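Local coordinates for BH0493 protein (Bacillus halodurans C-125, PDB 2QEE) that binds zinc and is probably a metal-dependent hydrolase of the amidohydrolase superfamily, of unestablished substrate, at residues P175-E179 / A223-P227; L187-K193 / E205-F209; M217-Y221 / F410-R416; T301-R305 / W327-N331. Where two conformers were deposited one is given. Residue numbers count along the deposited sequence, not the author numbering.

Contact 1 (P175-E179 / A223-P227); sequences PLLNE and AVSLP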
loop_
_atom_site.group_PDB
_atom_site.type_symbol
_atom_site.label_atom_id
_atom_site.label_comp_id
_atom_site.label_asym_id
_atom_site.label_seq_id
_atom_site.Cartn_x
_atom_site.Cartn_y
_atom_site.Cartn_z
ATOM N N PRO C 175 30.432 -0.612 -9.102
ATOM C CA PRO C 175 31.501 -1.633 -9.200
ATOM C C PRO C 175 32.463 -1.539 -8.046
ATOM O O PRO C 175 32.940 -2.590 -7.543
ATOM C CB PRO C 175 32.186 -1.290 -10.527
ATOM C CG PRO C 175 31.046 -0.636 -11.373
ATOM C CD PRO C 175 30.419 0.266 -10.293
ATOM N N LEU C 176 32.761 -0.323 -7.611
ATOM C CA LEU C 176 33.593 -0.115 -6.439
ATOM C C LEU C 176 32.977 -0.550 -5.116
ATOM O O LEU C 176 33.607 -1.231 -4.326
ATOM C CB LEU C 176 34.071 1.328 -6.348
ATOM C CG LEU C 176 34.869 1.709 -5.105
ATOM C CD1 LEU C 176 36.302 1.105 -5.285
ATOM C CD2 LEU C 176 34.992 3.244 -4.935
ATOM N N LEU C 177 31.749 -0.123 -4.853
ATOM C CA LEU C 177 31.157 -0.471 -3.572
ATOM C C LEU C 177 30.648 -1.909 -3.498
ATOM O O LEU C 177 30.742 -2.502 -2.438
ATOM C CB LEU C 177 29.988 0.497 -3.236
ATOM C CG LEU C 177 30.361 1.858 -2.649
ATOM C CD1 LEU C 177 31.492 2.458 -3.374
ATOM C CD2 LEU C 177 29.171 2.810 -2.731
ATOM N N ASN C 178 30.075 -2.408 -4.599
ATOM C CA ASN C 178 29.337 -3.680 -4.620
ATOM C C ASN C 178 30.186 -4.841 -5.118
ATOM O O ASN C 178 29.839 -5.994 -4.862
ATOM C CB ASN C 178 28.113 -3.592 -5.527
ATOM C CG ASN C 178 27.071 -2.621 -4.982
ATOM O OD1 ASN C 178 27.153 -2.233 -3.812
ATOM N ND2 ASN C 178 26.157 -2.168 -5.854
ATOM N N GLU C 179 31.253 -4.541 -5.849
ATOM C CA GLU C 179 32.086 -5.609 -6.464
ATOM C C GLU C 179 33.573 -5.395 -6.198
ATOM O O GLU C 179 34.418 -5.666 -7.090
ATOM C CB GLU C 179 31.811 -5.664 -7.958
ATOM C CG GLU C 179 30.416 -6.162 -8.267
ATOM C CD GLU C 179 30.100 -6.032 -9.713
ATOM O OE1 GLU C 179 30.009 -7.093 -10.380
ATOM O OE2 GLU C 179 29.966 -4.882 -10.187
ATOM N N ALA C 223 26.801 8.151 -6.617
ATOM C CA ALA C 223 25.586 7.324 -6.502
ATOM C C ALA C 223 25.931 5.848 -6.444
ATOM O O ALA C 223 26.947 5.402 -7.037
ATOM C CB ALA C 223 24.721 7.559 -7.688
ATOM N N VAL C 224 25.001 5.078 -5.873
ATOM C CA VAL C 224 25.103 3.600 -5.895
ATOM C C VAL C 224 23.691 3.037 -5.828
ATOM O O VAL C 224 22.802 3.722 -5.291
ATOM C CB VAL C 224 25.970 3.103 -4.740
ATOM C CG1 VAL C 224 25.323 3.392 -3.334
ATOM C CG2 VAL C 224 26.271 1.591 -4.902
ATOM N N SER C 225 23.499 1.874 -6.453
ATOM C CA SER C 225 22.272 1.096 -6.286
ATOM C C SER C 225 22.568 -0.078 -5.380
ATOM O O SER C 225 23.672 -0.701 -5.450
ATOM C CB SER C 225 21.679 0.634 -7.616
ATOM O OG SER C 225 22.502 -0.320 -8.266
ATOM N N LEU C 226 21.590 -0.405 -4.547
ATOM C CA LEU C 226 21.825 -1.263 -3.388
ATOM C C LEU C 226 20.673 -2.256 -3.221
ATOM O O LEU C 226 19.537 -1.974 -3.633
ATOM C CB LEU C 226 21.942 -0.413 -2.146
ATOM C CG LEU C 226 23.048 0.628 -2.113
ATOM C CD1 LEU C 226 22.720 1.499 -0.930
ATOM C CD2 LEU C 226 24.389 -0.147 -1.872
ATOM N N PRO C 227 20.980 -3.453 -2.718
ATOM C CA PRO C 227 20.014 -4.567 -2.626
ATOM C C PRO C 227 19.048 -4.373 -1.478
ATOM O O PRO C 227 19.304 -3.569 -0.596
ATOM C CB PRO C 227 20.941 -5.797 -2.333
ATOM C CG PRO C 227 22.085 -5.224 -1.592
ATOM C CD PRO C 227 22.346 -3.872 -2.302
#
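This is a small, buried helix-on-strand contact beside the metal site, with one hydrogen bond set against an apolar pair. The end of helix 174-178 lies against strand 222-226, one of the parallel strands of a central sheet. The overall plan is consistent with the distorted beta/alpha barrel of amidohydrolases. Leu-177 and Val-224 both point their CA-to-CB bonds at the opposite segment. They meet at Leu-177 CD2 and Val-224 CB, 3.8 Å apart. Asn-178 works at the next step along the strand. Its ND2 donates to the carbonyl O of Ser-225 at 2.9 Å, with a well-aligned angle of 154°. The amide also touches two apolar side chains of the strand: ND2 is 3.9 Å from Val-224 CG2, and OD1 is 4.0 Å from Leu-226 CD2. OD1 is also used, taking a hydrogen bond from Arg-238. Ser-225 turns its side chain away from the helix, and its OG is bonded to Asp-174, just before the helix segment. That side chain is about 7 Å from the bound zinc, so the contact flanks the site without supplying a ligand. On the sheet, Ala-223 bonds by its backbone to Leu-171 and Leu-173, and Val-224 and Leu-226 to strand 257-264. Helix 237-253 packs on Leu-177 and Leu-226, while helix 200-217 meets Leu-176.

Contact 2 (L187-K193 / E205-F209); sequences LRDWGYK and EVKRF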
loop_
_atom_site.group_PDB
_atom_site.type_symbol
_atom_site.label_atom_id
_atom_site.label_comp_id
_atom_site.label_asym_id
_atom_site.label_seq_id
_atom_site.Cartn_x
_atom_site.Cartn_y
_atom_site.Cartn_z
ATOM N N LEU C 187 41.581 -1.045 -10.098
ATOM C CA LEU C 187 42.218 0.076 -9.415
ATOM C C LEU C 187 43.752 -0.020 -9.458
ATOM O O LEU C 187 44.431 0.965 -9.764
ATOM C CB LEU C 187 41.812 0.161 -7.942
ATOM C CG LEU C 187 40.350 0.396 -7.580
ATOM C CD1 LEU C 187 40.294 0.861 -6.153
ATOM C CD2 LEU C 187 39.707 1.413 -8.472
ATOM N N ARG C 188 44.275 -1.199 -9.081
ATOM C CA ARG C 188 45.715 -1.512 -9.247
ATOM C C ARG C 188 46.247 -1.254 -10.664
ATOM O O ARG C 188 47.252 -0.558 -10.836
ATOM C CB ARG C 188 45.996 -2.960 -8.847
ATOM C CG ARG C 188 45.742 -3.232 -7.423
ATOM C CD ARG C 188 46.013 -4.701 -7.065
ATOM N NE ARG C 188 46.039 -4.857 -5.614
ATOM C CZ ARG C 188 45.702 -5.972 -4.973
ATOM N NH1 ARG C 188 45.299 -7.039 -5.659
ATOM N NH2 ARG C 188 45.754 -6.011 -3.646
ATOM N N ASP C 189 45.582 -1.794 -11.671
ATOM C CA ASP C 189 45.924 -1.485 -13.057
ATOM C C ASP C 189 46.024 0.021 -13.339
ATOM O O ASP C 189 46.711 0.431 -14.280
ATOM C CB ASP C 189 44.876 -2.054 -14.002
ATOM C CG ASP C 189 44.918 -3.564 -14.106
ATOM O OD1 ASP C 189 45.630 -4.244 -13.325
ATOM O OD2 ASP C 189 44.211 -4.074 -14.995
ATOM N N TRP C 190 45.323 0.839 -12.540
ATOM C CA TRP C 190 45.189 2.276 -12.811
ATOM C C TRP C 190 46.092 3.102 -11.893
ATOM O O TRP C 190 46.015 4.333 -11.886
ATOM C CB TRP C 190 43.695 2.713 -12.689
ATOM C CG TRP C 190 42.767 2.134 -13.779
ATOM C CD1 TRP C 190 43.107 1.816 -15.075
ATOM C CD2 TRP C 190 41.357 1.842 -13.664
ATOM N NE1 TRP C 190 42.009 1.334 -15.755
ATOM C CE2 TRP C 190 40.922 1.339 -14.917
ATOM C CE3 TRP C 190 40.426 1.941 -12.619
ATOM C CZ2 TRP C 190 39.597 0.942 -15.159
ATOM C CZ3 TRP C 190 39.091 1.555 -12.866
ATOM C CH2 TRP C 190 38.701 1.041 -14.124
ATOM N N GLY C 191 46.927 2.422 -11.091
ATOM C CA GLY C 191 47.878 3.088 -10.213
ATOM C C GLY C 191 47.452 3.371 -8.791
ATOM O O GLY C 191 48.151 4.089 -8.051
ATOM N N TYR C 192 46.303 2.807 -8.400
ATOM C CA TYR C 192 45.797 2.949 -7.030
ATOM C C TYR C 192 46.214 1.708 -6.254
ATOM O O TYR C 192 45.676 0.639 -6.443
ATOM C CB TYR C 192 44.268 3.161 -7.023
ATOM C CG TYR C 192 43.870 4.363 -7.847
ATOM C CD1 TYR C 192 43.945 5.651 -7.309
ATOM C CD2 TYR C 192 43.466 4.217 -9.162
ATOM C CE1 TYR C 192 43.627 6.739 -8.051
ATOM C CE2 TYR C 192 43.151 5.338 -9.930
ATOM C CZ TYR C 192 43.237 6.581 -9.355
ATOM O OH TYR C 192 42.901 7.695 -10.100
ATOM N N LYS C 193 47.207 1.882 -5.407
ATOM C CA LYS C 193 47.929 0.749 -4.820
ATOM C C LYS C 193 47.180 0.276 -3.591
ATOM O O LYS C 193 47.594 0.502 -2.452
ATOM C CB LYS C 193 49.378 1.156 -4.503
ATOM C CG LYS C 193 50.221 1.317 -5.778
ATOM C CD LYS C 193 51.638 1.801 -5.485
ATOM C CE LYS C 193 51.772 3.309 -5.720
ATOM N NZ LYS C 193 53.205 3.707 -5.978
ATOM N N GLU C 205 44.271 5.119 -1.012
ATOM C CA GLU C 205 44.269 4.971 -2.437
ATOM C C GLU C 205 42.854 4.941 -2.967
ATOM O O GLU C 205 42.599 5.418 -4.077
ATOM C CB GLU C 205 45.059 3.757 -2.886
ATOM C CG GLU C 205 46.578 4.012 -2.787
ATOM C CD GLU C 205 47.029 5.133 -3.723
ATOM O OE1 GLU C 205 47.404 4.793 -4.853
ATOM O OE2 GLU C 205 46.934 6.335 -3.354
ATOM N N VAL C 206 41.925 4.402 -2.182
ATOM C CA VAL C 206 40.529 4.453 -2.655
ATOM C C VAL C 206 39.986 5.910 -2.605
ATOM O O VAL C 206 39.321 6.358 -3.556
ATOM C CB VAL C 206 39.617 3.421 -1.922
ATOM C CG1 VAL C 206 38.112 3.671 -2.247
ATOM C CG2 VAL C 206 39.987 2.007 -2.361
ATOM N N LYS C 207 40.251 6.644 -1.521
ATOM C CA LYS C 207 39.964 8.100 -1.502
ATOM C C LYS C 207 40.585 8.849 -2.671
ATOM O O LYS C 207 39.961 9.751 -3.245
ATOM C CB LYS C 207 40.427 8.729 -0.210
ATOM C CG LYS C 207 39.629 8.314 1.012
ATOM C CD LYS C 207 40.256 8.815 2.285
ATOM C CE LYS C 207 39.639 10.081 2.714
ATOM N NZ LYS C 207 39.922 10.305 4.161
ATOM N N ARG C 208 41.801 8.475 -3.060
ATOM C CA ARG C 208 42.411 9.159 -4.188
ATOM C C ARG C 208 41.705 8.828 -5.505
ATOM O O ARG C 208 41.582 9.695 -6.393
ATOM C CB ARG C 208 43.944 8.916 -4.240
ATOM C CG ARG C 208 44.633 9.752 -5.317
ATOM C CD ARG C 208 46.158 9.616 -5.236
ATOM N NE ARG C 208 46.605 8.259 -5.556
ATOM C CZ ARG C 208 46.739 7.788 -6.784
ATOM N NH1 ARG C 208 46.502 8.569 -7.826
ATOM N NH2 ARG C 208 47.151 6.543 -6.983
ATOM N N PHE C 209 41.206 7.596 -5.631
ATOM C CA PHE C 209 40.434 7.211 -6.787
ATOM C C PHE C 209 39.180 8.138 -6.853
ATOM O O PHE C 209 38.888 8.759 -7.891
ATOM C CB PHE C 209 40.042 5.723 -6.727
ATOM C CG PHE C 209 39.120 5.303 -7.829
ATOM C CD1 PHE C 209 39.607 5.000 -9.081
ATOM C CD2 PHE C 209 37.721 5.235 -7.615
ATOM C CE1 PHE C 209 38.778 4.627 -10.135
ATOM C CE2 PHE C 209 36.852 4.848 -8.662
ATOM C CZ PHE C 209 37.378 4.557 -9.945
HETATM O O HOH W 1 46.755 6.304 -10.267
#
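The ring of Phe-209 is the apolar centre of this contact. Leu-187 CD2 sits over its face, 3.8 Å from the centroid. Leu-187 CD1 also reaches Val-206 CG2 at 4.0 Å. The edge of Phe-209 points at the face of Tyr-192 in a T-shaped stack, with centroids 5.3 Å apart and planes at 87°. Phe-209 CB adds a CH-pi contact over the same tyrosine ring, 4.0 Å from its centroid. Trp-190 comes in more loosely, its CE3 4.0 Å from Phe-209 CE1. Tyr-192 can lie here because the chain turns sharply after helix 180-189. A Schellman motif ends that helix: Gly-191 has positive phi, and Tyr-192 N bonds back to Leu-187 O at 3.0 Å. The polar edge follows. Lys-193 N donates to Glu-205 OE1 at 3.0 Å, so the carboxylate holds the chain just past the turn. The same carboxylate is fixed by Arg-208, with NH2 to OE1 at 2.8 Å and NE to OE2 at 2.9 Å. Tyr-192 CD1 lies over one face of that guanidinium. Water 1 donates to Trp-190 O at 2.7 Å and accepts a weak bond from Arg-208 NH2 at 3.3 Å, so it links the two segments. Tyr-192 OH is bonded to Asp-212, one turn further along helix 200-217. Helix 174-178 closes the inner side through Leu-176, which touches Leu-187 and Val-206, and helix 237-253 packs against Val-206 and Lys-207.

Contact 3 (M217-Y221 / F410-R416); sequences MDPVY and FWRFVGR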
loop_
_atom_site.group_PDB
_atom_site.type_symbol
_atom_site.label_atom_id
_atom_site.label_comp_id
_atom_site.label_asym_id
_atom_site.label_seq_id
_atom_site.Cartn_x
_atom_site.Cartn_y
_atom_site.Cartn_z
ATOM N N MET C 217 35.248 14.971 -13.253
ATOM C CA MET C 217 33.854 14.986 -13.715
ATOM C C MET C 217 33.048 16.152 -13.173
ATOM O O MET C 217 31.990 16.487 -13.748
ATOM C CB MET C 217 33.164 13.705 -13.257
ATOM C CG MET C 217 33.494 12.475 -14.046
ATOM S SD MET C 217 32.489 11.100 -13.419
ATOM C CE MET C 217 33.011 9.814 -14.548
ATOM N N ASP C 218 33.499 16.702 -12.052
ATOM C CA ASP C 218 32.759 17.683 -11.279
ATOM C C ASP C 218 31.313 17.201 -10.998
ATOM O O ASP C 218 30.360 17.931 -11.225
ATOM C CB ASP C 218 32.716 19.037 -11.975
ATOM C CG ASP C 218 32.166 20.125 -11.070
ATOM O OD1 ASP C 218 32.181 19.973 -9.811
ATOM O OD2 ASP C 218 31.692 21.146 -11.610
ATOM N N PRO C 219 31.172 16.020 -10.400
ATOM C CA PRO C 219 29.830 15.417 -10.303
ATOM C C PRO C 219 28.978 16.205 -9.315
ATOM O O PRO C 219 29.492 16.746 -8.315
ATOM C CB PRO C 219 30.149 14.004 -9.745
ATOM C CG PRO C 219 31.359 14.228 -8.865
ATOM C CD PRO C 219 32.188 15.221 -9.689
ATOM N N VAL C 220 27.660 16.238 -9.557
ATOM C CA VAL C 220 26.715 16.803 -8.610
ATOM C C VAL C 220 26.420 15.905 -7.417
ATOM O O VAL C 220 25.990 16.372 -6.370
ATOM C CB VAL C 220 25.405 17.263 -9.365
ATOM C CG1 VAL C 220 25.775 18.388 -10.348
ATOM C CG2 VAL C 220 24.793 16.147 -10.081
ATOM N N TYR C 221 26.624 14.599 -7.583
ATOM C CA TYR C 221 26.549 13.650 -6.478
ATOM C C TYR C 221 27.293 12.382 -6.900
ATOM O O TYR C 221 27.596 12.206 -8.105
ATOM C CB TYR C 221 25.065 13.348 -6.040
ATOM C CG TYR C 221 24.136 12.861 -7.137
ATOM C CD1 TYR C 221 24.172 11.514 -7.550
ATOM C CD2 TYR C 221 23.151 13.721 -7.720
ATOM C CE1 TYR C 221 23.324 11.007 -8.594
ATOM C CE2 TYR C 221 22.280 13.239 -8.735
ATOM C CZ TYR C 221 22.378 11.881 -9.172
ATOM O OH TYR C 221 21.510 11.405 -10.136
ATOM N N PHE C 410 16.502 20.569 -6.075
ATOM C CA PHE C 410 17.645 19.695 -6.363
ATOM C C PHE C 410 18.922 20.575 -6.264
ATOM O O PHE C 410 19.865 20.244 -5.516
ATOM C CB PHE C 410 17.574 19.094 -7.754
ATOM C CG PHE C 410 18.838 18.370 -8.151
ATOM C CD1 PHE C 410 19.153 17.131 -7.551
ATOM C CD2 PHE C 410 19.719 18.912 -9.082
ATOM C CE1 PHE C 410 20.343 16.435 -7.877
ATOM C CE2 PHE C 410 20.907 18.212 -9.451
ATOM C CZ PHE C 410 21.224 16.960 -8.841
ATOM N N TRP C 411 18.941 21.691 -6.980
ATOM C CA TRP C 411 20.236 22.490 -6.976
ATOM C C TRP C 411 20.560 23.003 -5.598
ATOM O O TRP C 411 21.723 23.090 -5.181
ATOM C CB TRP C 411 20.123 23.618 -7.985
ATOM C CG TRP C 411 20.017 23.065 -9.369
ATOM C CD1 TRP C 411 18.930 23.076 -10.187
ATOM C CD2 TRP C 411 21.048 22.368 -10.061
ATOM N NE1 TRP C 411 19.241 22.442 -11.387
ATOM C CE2 TRP C 411 20.533 21.978 -11.305
ATOM C CE3 TRP C 411 22.389 22.020 -9.735
ATOM C CZ2 TRP C 411 21.305 21.284 -12.258
ATOM C CZ3 TRP C 411 23.144 21.313 -10.706
ATOM C CH2 TRP C 411 22.600 20.972 -11.934
ATOM N N ARG C 412 19.536 23.439 -4.873
ATOM C CA ARG C 412 19.721 23.901 -3.504
ATOM C C ARG C 412 20.353 22.783 -2.665
ATOM O O ARG C 412 21.332 23.000 -1.910
ATOM C CB ARG C 412 18.361 24.323 -2.930
ATOM C CG ARG C 412 18.373 25.566 -2.062
ATOM C CD ARG C 412 16.939 26.191 -2.005
ATOM N NE ARG C 412 16.634 26.718 -0.670
ATOM C CZ ARG C 412 16.372 25.978 0.409
ATOM N NH1 ARG C 412 16.400 24.639 0.352
ATOM N NH2 ARG C 412 16.102 26.576 1.563
ATOM N N PHE C 413 19.831 21.559 -2.800
ATOM C CA PHE C 413 20.317 20.474 -1.949
ATOM C C PHE C 413 21.782 20.072 -2.266
ATOM O O PHE C 413 22.567 19.763 -1.350
ATOM C CB PHE C 413 19.424 19.250 -2.088
ATOM C CG PHE C 413 19.728 18.171 -1.055
ATOM C CD1 PHE C 413 19.323 18.356 0.273
ATOM C CD2 PHE C 413 20.358 16.963 -1.425
ATOM C CE1 PHE C 413 19.576 17.373 1.287
ATOM C CE2 PHE C 413 20.608 16.000 -0.455
ATOM C CZ PHE C 413 20.239 16.197 0.902
ATOM N N VAL C 414 22.131 20.048 -3.542
ATOM C CA VAL C 414 23.483 19.572 -3.919
ATOM C C VAL C 414 24.470 20.733 -3.780
ATOM O O VAL C 414 25.664 20.562 -4.018
ATOM C CB VAL C 414 23.535 18.992 -5.337
ATOM C CG1 VAL C 414 22.546 17.751 -5.466
ATOM C CG2 VAL C 414 23.198 20.047 -6.415
ATOM N N GLY C 415 23.945 21.905 -3.418
ATOM C CA GLY C 415 24.787 23.059 -3.086
ATOM C C GLY C 415 25.337 23.786 -4.284
ATOM O O GLY C 415 26.464 24.295 -4.203
ATOM N N ARG C 416 24.578 23.847 -5.391
ATOM C CA ARG C 416 25.038 24.544 -6.622
ATOM C C ARG C 416 23.989 25.241 -7.540
ATOM O O ARG C 416 23.006 25.786 -7.024
ATOM C CB ARG C 416 26.120 23.749 -7.414
ATOM C CG ARG C 416 25.857 22.297 -7.680
ATOM C CD ARG C 416 27.163 21.477 -7.677
ATOM N NE ARG C 416 27.667 21.216 -9.012
ATOM C CZ ARG C 416 28.692 20.413 -9.291
ATOM N NH1 ARG C 416 29.061 20.245 -10.554
ATOM N NH2 ARG C 416 29.344 19.775 -8.321
HETATM O O HOH W 2 31.776 18.066 -7.756
HETATM O O HOH W 3 26.918 18.850 -5.647
#
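Arg-416 and Val-220 bury the largest areas here, with Phe-410 next. Arg-416 reaches from the end of helix 395-414 to the loop that follows helix 200-217. Its NH1 donates to Asp-218 O at 2.7 Å and forms a salt bridge with Asp-218 OD2 at 3.0 Å. NH2 makes a weak bond to Asp-218 OD1 at 3.2 Å. Water 2 joins the same two groups, donating to Asp-218 OD1 at 2.8 Å and accepting from Arg-416 NH2 at 3.0 Å. One charged side chain thus grips both the backbone and the carboxylate of Asp-218. A Schellman motif ends the helix just before Arg-416. Gly-415 has positive phi, and Arg-416 N bonds back to Trp-411 O at 3.0 Å, so the chain leaves the helix toward the loop. Val-220 packs against the guanidinium. Its CG1 lies over one face of that group, 3.7 Å from Arg-416 NE, and also 4.0 Å from Trp-411 CZ3. Its CG2 meets the edge of Phe-410 at CZ, 3.9 Å away. Water 3 donates to Val-220 O and to Val-414 O, 2.7 Å each. Phe-410 CE1 and Tyr-221 CE2 meet edge to edge, 3.8 Å apart. Tyr-221 OH is bonded to Met-27 O, and its side chain lies about 3 Å from that of the zinc ligand His-28.

Contact 4 (T301-R305 / W327-N331); sequences TMLSR and WWFMN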
loop_
_atom_site.group_PDB
_atom_site.type_symbol
_atom_site.label_atom_id
_atom_site.label_comp_id
_atom_site.label_asym_id
_atom_site.label_seq_id
_atom_site.Cartn_x
_atom_site.Cartn_y
_atom_site.Cartn_z
ATOM N N THR C 301 16.173 7.214 -3.171
ATOM C CA THR C 301 14.948 6.700 -3.788
ATOM C C THR C 301 14.916 5.188 -3.501
ATOM O O THR C 301 15.990 4.550 -3.411
ATOM C CB THR C 301 14.873 7.040 -5.295
ATOM O OG1 THR C 301 13.518 6.932 -5.765
ATOM C CG2 THR C 301 15.789 6.161 -6.196
ATOM N N MET C 302 13.705 4.619 -3.384
ATOM C CA MET C 302 13.617 3.196 -2.993
ATOM C C MET C 302 12.717 2.464 -3.954
ATOM O O MET C 302 11.807 3.055 -4.533
ATOM C CB MET C 302 13.148 2.980 -1.555
ATOM C CG MET C 302 14.155 3.552 -0.534
ATOM S SD MET C 302 13.798 3.300 1.163
ATOM C CE MET C 302 14.492 1.574 1.310
ATOM N N LEU C 303 12.988 1.174 -4.119
ATOM C CA LEU C 303 12.302 0.463 -5.217
ATOM C C LEU C 303 10.980 -0.228 -4.813
ATOM O O LEU C 303 10.122 -0.477 -5.690
ATOM C CB LEU C 303 13.253 -0.578 -5.832
ATOM C CG LEU C 303 12.851 -1.211 -7.170
ATOM C CD1 LEU C 303 12.565 -0.232 -8.313
ATOM C CD2 LEU C 303 14.030 -2.206 -7.612
ATOM N N SER C 304 10.890 -0.622 -3.555
ATOM C CA SER C 304 9.683 -1.387 -3.087
ATOM C C SER C 304 8.530 -0.376 -2.818
ATOM O O SER C 304 8.723 0.619 -2.111
ATOM C CB SER C 304 10.029 -2.187 -1.816
ATOM O OG SER C 304 8.838 -2.775 -1.255
ATOM N N ARG C 305 7.300 -0.756 -3.234
ATOM C CA ARG C 305 6.120 0.036 -2.905
ATOM C C ARG C 305 6.035 0.169 -1.388
ATOM O O ARG C 305 5.612 1.206 -0.862
ATOM C CB ARG C 305 4.842 -0.664 -3.422
ATOM C CG ARG C 305 3.589 0.185 -3.203
ATOM C CD ARG C 305 2.352 -0.656 -3.601
ATOM N NE ARG C 305 1.175 0.200 -3.413
ATOM C CZ ARG C 305 -0.048 -0.256 -3.189
ATOM N NH1 ARG C 305 -0.250 -1.573 -3.120
ATOM N NH2 ARG C 305 -1.062 0.603 -3.121
ATOM N N TRP C 327 11.033 5.521 -8.766
ATOM C CA TRP C 327 12.023 4.786 -9.509
ATOM C C TRP C 327 11.450 3.490 -10.080
ATOM O O TRP C 327 10.930 2.659 -9.308
ATOM C CB TRP C 327 13.137 4.461 -8.476
ATOM C CG TRP C 327 14.360 3.784 -8.999
ATOM C CD1 TRP C 327 14.910 3.919 -10.240
ATOM C CD2 TRP C 327 15.209 2.871 -8.273
ATOM N NE1 TRP C 327 16.037 3.120 -10.341
ATOM C CE2 TRP C 327 16.246 2.476 -9.154
ATOM C CE3 TRP C 327 15.202 2.370 -6.965
ATOM C CZ2 TRP C 327 17.268 1.578 -8.772
ATOM C CZ3 TRP C 327 16.230 1.485 -6.586
ATOM C CH2 TRP C 327 17.229 1.098 -7.486
ATOM N N TRP C 328 11.586 3.332 -11.396
ATOM C CA TRP C 328 11.516 2.028 -12.098
ATOM C C TRP C 328 10.141 1.352 -11.877
ATOM O O TRP C 328 9.123 1.766 -12.445
ATOM C CB TRP C 328 12.659 1.159 -11.557
ATOM C CG TRP C 328 13.042 -0.040 -12.303
ATOM C CD1 TRP C 328 12.403 -0.649 -13.363
ATOM C CD2 TRP C 328 14.245 -0.784 -12.065
ATOM N NE1 TRP C 328 13.161 -1.754 -13.784
ATOM C CE2 TRP C 328 14.283 -1.837 -12.999
ATOM C CE3 TRP C 328 15.282 -0.657 -11.137
ATOM C CZ2 TRP C 328 15.325 -2.773 -13.021
ATOM C CZ3 TRP C 328 16.328 -1.576 -11.173
ATOM C CH2 TRP C 328 16.334 -2.619 -12.115
ATOM N N PHE C 329 10.069 0.379 -10.982
ATOM C CA PHE C 329 8.770 -0.332 -10.750
ATOM C C PHE C 329 7.742 0.544 -9.987
ATOM O O PHE C 329 6.562 0.226 -9.920
ATOM C CB PHE C 329 8.979 -1.649 -10.034
ATOM C CG PHE C 329 9.925 -2.556 -10.753
ATOM C CD1 PHE C 329 9.722 -2.894 -12.072
ATOM C CD2 PHE C 329 11.039 -3.072 -10.071
ATOM C CE1 PHE C 329 10.629 -3.728 -12.706
ATOM C CE2 PHE C 329 11.936 -3.889 -10.697
ATOM C CZ PHE C 329 11.749 -4.217 -11.988
ATOM N N MET C 330 8.228 1.686 -9.477
ATOM C CA MET C 330 7.386 2.730 -8.888
ATOM C C MET C 330 6.905 3.730 -9.961
ATOM O O MET C 330 6.032 4.573 -9.685
ATOM C CB MET C 330 8.118 3.546 -7.800
ATOM C CG MET C 330 8.741 2.743 -6.614
ATOM S SD MET C 330 7.469 2.030 -5.542
ATOM C CE MET C 330 7.152 0.498 -6.399
ATOM N N ASN C 331 7.444 3.636 -11.178
ATOM C CA ASN C 331 7.212 4.667 -12.115
ATOM C C ASN C 331 5.986 4.370 -12.961
ATOM O O ASN C 331 6.043 4.388 -14.170
ATOM C CB ASN C 331 8.502 4.925 -12.941
ATOM C CG ASN C 331 8.501 6.261 -13.669
ATOM O OD1 ASN C 331 7.660 7.088 -13.453
ATOM N ND2 ASN C 331 9.462 6.440 -14.584
HETATM O O HOH W 4 11.435 5.322 -6.007
#
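Thr-301, on strand 298-302, faces the loop that carries Trp-327, with OG1 3.7 Å from Trp-327 CB. That hydroxyl is bonded to Phe-324 O. Thr-301 OG1 also accepts from water 4 at 2.6 Å. The same water donates to Met-302 O and accepts from Trp-327 N, at 2.7 and 2.8 Å, so it ties the strand end to the loop. Met-302 turns its side chain away, but its O lies 3.7 Å from Met-330 CG. Leu-303 is the centre of the contact. Its CD1 sits over one face of the Trp-327 ring, 3.5 Å from Trp-328 CB and 3.7 Å from Phe-329 CD2. Its carbonyl O is 3.2 Å from Met-330 CE and has no hydrogen-bonding partner in the model. Past Ser-304, the Arg-305 backbone N meets Met-330 CE at 3.4 Å. The Arg-305 guanidinium leads away to Glu-338 of its own chain and Glu-338 of the third subunit. On the loop, Met-330 N to Trp-327 O at 2.9 Å sets a short 3-10 turn that brings Met-330 onto the first segment. The Trp-327 side chain is about 4 Å from the bound zinc and about 3 Å from that of its ligand Asp-357. With no direct hydrogen bond across the segments, the metal-side loop is held by close apolar packing and one bridging water.

How the contacts relate
Contacts 1, 3 and 4 are buried, whereas contact 2 is only partly buried and lies furthest from the centre of the chain. Contacts 1 and 4 reach the same sheet. Contact 1 relies on one amide bond beside an apolar pair; contact 4 has apolar packing and a bridging water. Contacts 1 and 2 touch through Leu-176. Helix 200-217 belongs to contact 2 and leads into the loop of contact 3, whose next strand belongs to contact 1. Charged groups mark contacts 2 and 3. In contact 2 the salt bridge stays within one helix, while in contact 3 it crosses between segments.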